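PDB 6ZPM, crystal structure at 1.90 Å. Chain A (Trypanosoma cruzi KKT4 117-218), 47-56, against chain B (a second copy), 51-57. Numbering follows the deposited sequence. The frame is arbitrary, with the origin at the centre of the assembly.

Chain A (47-56) RRVEQLVSAV
Chain B, residues 51-57: QLVSAVE

Both stretches are helical throughout, each being part of a longer helix, with phi/psi near -65/-40 and i to i+4 backbone hydrogen bonds such as Val A56 N to Leu A52 O at 2.9 Å and Val B56 N to Leu B52 O at 2.8 Å. The axes run in nearly the same direction, 23° apart, and approach to 9.5 Å. The two copies are in register: Leu A52 CA lies 6.0 Å from Leu B52 CA, and Val A56 CA lies 5.9 Å from Val B56 CA.

The main bump is Leu B52. Its CA-to-CB bond points toward chain A, and the side chain (chi1 m, chi2 t) enters a hollow formed by Val A49, Leu A52, Val A53 and Val A56, whose residues span about two helical turns. The evidence is contact with all four: Leu B52 CD1 is 3.7 Å from Val A49 O and 3.8 Å from Val A53 CG2, Leu B52 CD2 is 4.4 Å from Val A56 CG2, and Leu B52 CB is 3.6 Å from Leu A52 CB.

Leu A52 shares the m, t rotamer and also points toward its partner. Leu A52 CD1 packs 3.7 Å from Val B53 CG2, and Leu A52 CD2 is 4.2 Å from Val B56 CG2. One turn on, the valines, both t and directed sideways, meet through Val A56 CG2 and Val B56 CG2 at 3.9 Å. Each methyl also reaches the opposing alanine: Val A56 CG2 to Ala B55 CB and Val B56 CG2 to Ala A55 CB are both 4.3 Å.

At the margin, Arg A48 starts sideways but its end comes nearer, bringing Arg A48 NH2 within 4.3 Å of Val B53 CG2. No hydrogen bond crosses the contact, and most of its close contacts are between apolar side chains; it buries 362 Å², both sides summed. The serines, both p, instead bond within their own helices: Ser A54 OG to Gln A51 O, 2.7 Å, and Ser B54 OG to Gln B51 O, 2.6 Å.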

ATOM      1  N   ARG A  47       7.522   4.958  -6.979  1.00 48.62           N
ATOM      2  CA  ARG A  47       7.351   5.894  -5.872  1.00 58.12           C
ATOM      3  C   ARG A  47       6.174   5.497  -4.987  1.00 59.09           C
ATOM      4  O   ARG A  47       6.225   5.665  -3.763  1.00 56.84           O
ATOM      5  CB  ARG A  47       7.164   7.312  -6.414  1.00 58.98           C
ATOM      6  N   ARG A  48       5.107   4.966  -5.586  1.00 44.29           N
ATOM      7  CA  ARG A  48       3.955   4.572  -4.784  1.00 52.63           C
ATOM      8  C   ARG A  48       4.230   3.298  -3.997  1.00 50.57           C
ATOM      9  O   ARG A  48       3.736   3.152  -2.871  1.00 47.94           O
ATOM     10  CB  ARG A  48       2.719   4.398  -5.666  1.00 43.42           C
ATOM     11  CG  ARG A  48       1.437   4.820  -4.966  1.00 66.65           C
ATOM     12  CD  ARG A  48       0.237   4.007  -5.421  1.00 68.73           C
ATOM     13  NE  ARG A  48      -0.848   4.066  -4.444  1.00 76.22           N
ATOM     14  CZ  ARG A  48      -1.914   4.853  -4.555  1.00 74.72           C
ATOM     15  NH1 ARG A  48      -2.045   5.655  -5.603  1.00 65.97           N
ATOM     16  NH2 ARG A  48      -2.849   4.839  -3.614  1.00 71.78           N
ATOM     17  N   VAL A  49       5.009   2.373  -4.562  1.00 39.63           N
ATOM     18  CA  VAL A  49       5.383   1.164  -3.830  1.00 46.55           C
ATOM     19  C   VAL A  49       6.134   1.532  -2.555  1.00 50.44           C
ATOM     20  O   VAL A  49       5.847   1.007  -1.472  1.00 47.36           O
ATOM     21  CB  VAL A  49       6.217   0.228  -4.725  1.00 45.44           C
ATOM     22  CG1 VAL A  49       7.068  -0.709  -3.877  1.00 44.99           C
ATOM     23  CG2 VAL A  49       5.316  -0.565  -5.659  1.00 45.95           C
ATOM     24  N   GLU A  50       7.096   2.452  -2.667  1.00 42.08           N
ATOM     25  CA  GLU A  50       7.861   2.878  -1.500  1.00 50.14           C
ATOM     26  C   GLU A  50       6.969   3.574  -0.480  1.00 51.06           C
ATOM     27  O   GLU A  50       7.173   3.435   0.733  1.00 51.47           O
ATOM     28  CB  GLU A  50       9.001   3.799  -1.930  1.00 64.80           C
ATOM     29  CG  GLU A  50      10.381   3.177  -1.815  1.00 67.84           C
ATOM     30  CD  GLU A  50      10.760   2.866  -0.382  1.00 65.17           C
ATOM     31  OE1 GLU A  50      10.448   3.683   0.509  1.00 57.55           O
ATOM     32  OE2 GLU A  50      11.361   1.797  -0.147  1.00 61.60           O
ATOM     33  N   GLN A  51       5.982   4.339  -0.951  1.00 54.89           N
ATOM     34  CA  GLN A  51       5.042   4.981  -0.039  1.00 59.15           C
ATOM     35  C   GLN A  51       4.234   3.940   0.723  1.00 53.47           C
ATOM     36  O   GLN A  51       4.174   3.963   1.959  1.00 56.68           O
ATOM     37  CB  GLN A  51       4.120   5.923  -0.821  1.00 59.25           C
ATOM     38  CG  GLN A  51       3.507   7.072  -0.016  1.00 53.80           C
ATOM     39  CD  GLN A  51       2.839   6.622   1.273  1.00 85.48           C
ATOM     40  OE1 GLN A  51       1.904   5.819   1.252  1.00 80.77           O
ATOM     41  NE2 GLN A  51       3.314   7.141   2.403  1.00 76.59           N
ATOM     42  N   LEU A  52       3.609   3.012  -0.002  1.00 47.33           N
ATOM     43  CA  LEU A  52       2.744   2.033   0.640  1.00 44.92           C
ATOM     44  C   LEU A  52       3.520   1.133   1.593  1.00 46.37           C
ATOM     45  O   LEU A  52       2.994   0.742   2.642  1.00 41.70           O
ATOM     46  CB  LEU A  52       2.020   1.208  -0.424  1.00 43.88           C
ATOM     47  CG  LEU A  52       1.067   2.013  -1.313  1.00 50.26           C
ATOM     48  CD1 LEU A  52       0.542   1.173  -2.470  1.00 46.93           C
ATOM     49  CD2 LEU A  52      -0.081   2.575  -0.490  1.00 54.82           C
ATOM     50  N   VAL A  53       4.768   0.801   1.257  1.00 42.92           N
ATOM     51  CA  VAL A  53       5.588   0.014   2.174  1.00 46.07           C
ATOM     52  C   VAL A  53       5.852   0.798   3.455  1.00 50.28           C
ATOM     53  O   VAL A  53       5.790   0.247   4.562  1.00 41.81           O
ATOM     54  CB  VAL A  53       6.895  -0.415   1.481  1.00 43.61           C
ATOM     55  CG1 VAL A  53       7.907  -0.918   2.498  1.00 47.68           C
ATOM     56  CG2 VAL A  53       6.612  -1.488   0.436  1.00 50.90           C
ATOM     57  N   SER A  54       6.131   2.099   3.330  1.00 46.35           N
ATOM     58  CA  SER A  54       6.325   2.931   4.514  1.00 51.04           C
ATOM     59  C   SER A  54       5.043   3.035   5.334  1.00 41.40           C
ATOM     60  O   SER A  54       5.085   3.018   6.572  1.00 41.50           O
ATOM     61  CB  SER A  54       6.813   4.320   4.104  1.00 53.58           C
ATOM     62  OG  SER A  54       5.723   5.167   3.777  1.00 60.85           O
ATOM     63  N   ALA A  55       3.894   3.144   4.661  1.00 43.93           N
ATOM     64  CA  ALA A  55       2.621   3.193   5.372  1.00 47.88           C
ATOM     65  C   ALA A  55       2.365   1.897   6.130  1.00 41.66           C
ATOM     66  O   ALA A  55       1.813   1.915   7.236  1.00 44.30           O
ATOM     67  CB  ALA A  55       1.479   3.473   4.396  1.00 45.32           C
ATOM     68  N   VAL A  56       2.765   0.765   5.549  1.00 40.67           N
ATOM     69  CA  VAL A  56       2.571  -0.524   6.207  1.00 39.12           C
ATOM     70  C   VAL A  56       3.379  -0.585   7.498  1.00 45.80           C
ATOM     71  O   VAL A  56       2.860  -0.947   8.559  1.00 44.11           O
ATOM     72  CB  VAL A  56       2.937  -1.674   5.251  1.00 38.51           C
ATOM     73  CG1 VAL A  56       3.212  -2.951   6.028  1.00 41.89           C
ATOM     74  CG2 VAL A  56       1.817  -1.895   4.240  1.00 38.16           C
TER
ATOM     75  N   GLN B  51      -1.572  -5.054  -4.215  1.00 47.28           N
ATOM     76  CA  GLN B  51      -1.442  -5.858  -3.005  1.00 45.65           C
ATOM     77  C   GLN B  51      -1.177  -4.981  -1.788  1.00 52.04           C
ATOM     78  O   GLN B  51      -1.706  -5.239  -0.699  1.00 50.31           O
ATOM     79  CB  GLN B  51      -0.326  -6.887  -3.184  1.00 46.31           C
ATOM     80  CG  GLN B  51       0.139  -7.536  -1.894  1.00 57.29           C
ATOM     81  CD  GLN B  51       1.430  -8.312  -2.064  1.00 64.27           C
ATOM     82  OE1 GLN B  51       2.471  -7.740  -2.385  1.00 72.65           O
ATOM     83  NE2 GLN B  51       1.368  -9.621  -1.845  1.00 74.47           N
ATOM     84  N   LEU B  52      -0.372  -3.931  -1.956  1.00 47.23           N
ATOM     85  CA  LEU B  52      -0.057  -3.055  -0.834  1.00 43.94           C
ATOM     86  C   LEU B  52      -1.262  -2.228  -0.406  1.00 50.71           C
ATOM     87  O   LEU B  52      -1.432  -1.963   0.790  1.00 44.95           O
ATOM     88  CB  LEU B  52       1.118  -2.150  -1.198  1.00 39.58           C
ATOM     89  CG  LEU B  52       2.490  -2.826  -1.206  1.00 42.96           C
ATOM     90  CD1 LEU B  52       3.546  -1.908  -1.804  1.00 42.80           C
ATOM     91  CD2 LEU B  52       2.882  -3.258   0.201  1.00 42.08           C
ATOM     92  N   VAL B  53      -2.106  -1.813  -1.354  1.00 43.57           N
ATOM     93  CA  VAL B  53      -3.313  -1.073  -0.990  1.00 48.61           C
ATOM     94  C   VAL B  53      -4.255  -1.958  -0.184  1.00 48.47           C
ATOM     95  O   VAL B  53      -4.835  -1.523   0.820  1.00 43.65           O
ATOM     96  CB  VAL B  53      -3.995  -0.507  -2.248  1.00 47.28           C
ATOM     97  CG1 VAL B  53      -5.381   0.026  -1.913  1.00 51.13           C
ATOM     98  CG2 VAL B  53      -3.140   0.589  -2.861  1.00 43.99           C
ATOM     99  N   SER B  54      -4.416  -3.216  -0.604  1.00 46.63           N
ATOM    100  CA  SER B  54      -5.193  -4.165   0.186  1.00 47.30           C
ATOM    101  C   SER B  54      -4.563  -4.400   1.551  1.00 41.61           C
ATOM    102  O   SER B  54      -5.278  -4.630   2.533  1.00 34.39           O
ATOM    103  CB  SER B  54      -5.330  -5.488  -0.566  1.00 48.92           C
ATOM    104  OG  SER B  54      -4.110  -6.212  -0.540  1.00 55.20           O
ATOM    105  N   ALA B  55      -3.231  -4.347   1.635  1.00 38.89           N
ATOM    106  CA  ALA B  55      -2.557  -4.528   2.917  1.00 48.09           C
ATOM    107  C   ALA B  55      -2.818  -3.350   3.848  1.00 42.43           C
ATOM    108  O   ALA B  55      -3.141  -3.539   5.028  1.00 40.06           O
ATOM    109  CB  ALA B  55      -1.056  -4.721   2.701  1.00 46.27           C
ATOM    110  N   VAL B  56      -2.679  -2.125   3.336  1.00 43.59           N
ATOM    111  CA  VAL B  56      -2.913  -0.942   4.162  1.00 39.79           C
ATOM    112  C   VAL B  56      -4.345  -0.937   4.688  1.00 44.72           C
ATOM    113  O   VAL B  56      -4.588  -0.692   5.876  1.00 41.07           O
ATOM    114  CB  VAL B  56      -2.595   0.340   3.371  1.00 49.18           C
ATOM    115  CG1 VAL B  56      -2.988   1.572   4.177  1.00 40.99           C
ATOM    116  CG2 VAL B  56      -1.115   0.389   3.004  1.00 42.56           C
ATOM    117  N   GLU B  57      -5.313  -1.214   3.811  1.00 37.81           N
ATOM    118  CA  GLU B  57      -6.703  -1.272   4.248  1.00 40.19           C
ATOM    119  C   GLU B  57      -6.924  -2.399   5.251  1.00 43.89           C
ATOM    120  O   GLU B  57      -7.750  -2.266   6.162  1.00 39.74           O
ATOM    121  CB  GLU B  57      -7.625  -1.428   3.036  1.00 47.24           C
ATOM    122  CG  GLU B  57      -9.100  -1.600   3.375  1.00 43.55           C
ATOM    123  CD  GLU B  57      -9.756  -0.314   3.850  1.00 59.79           C
ATOM    124  OE1 GLU B  57      -9.292   0.777   3.460  1.00 56.48           O
ATOM    125  OE2 GLU B  57     -10.742  -0.400   4.615  1.00 59.65           O
TER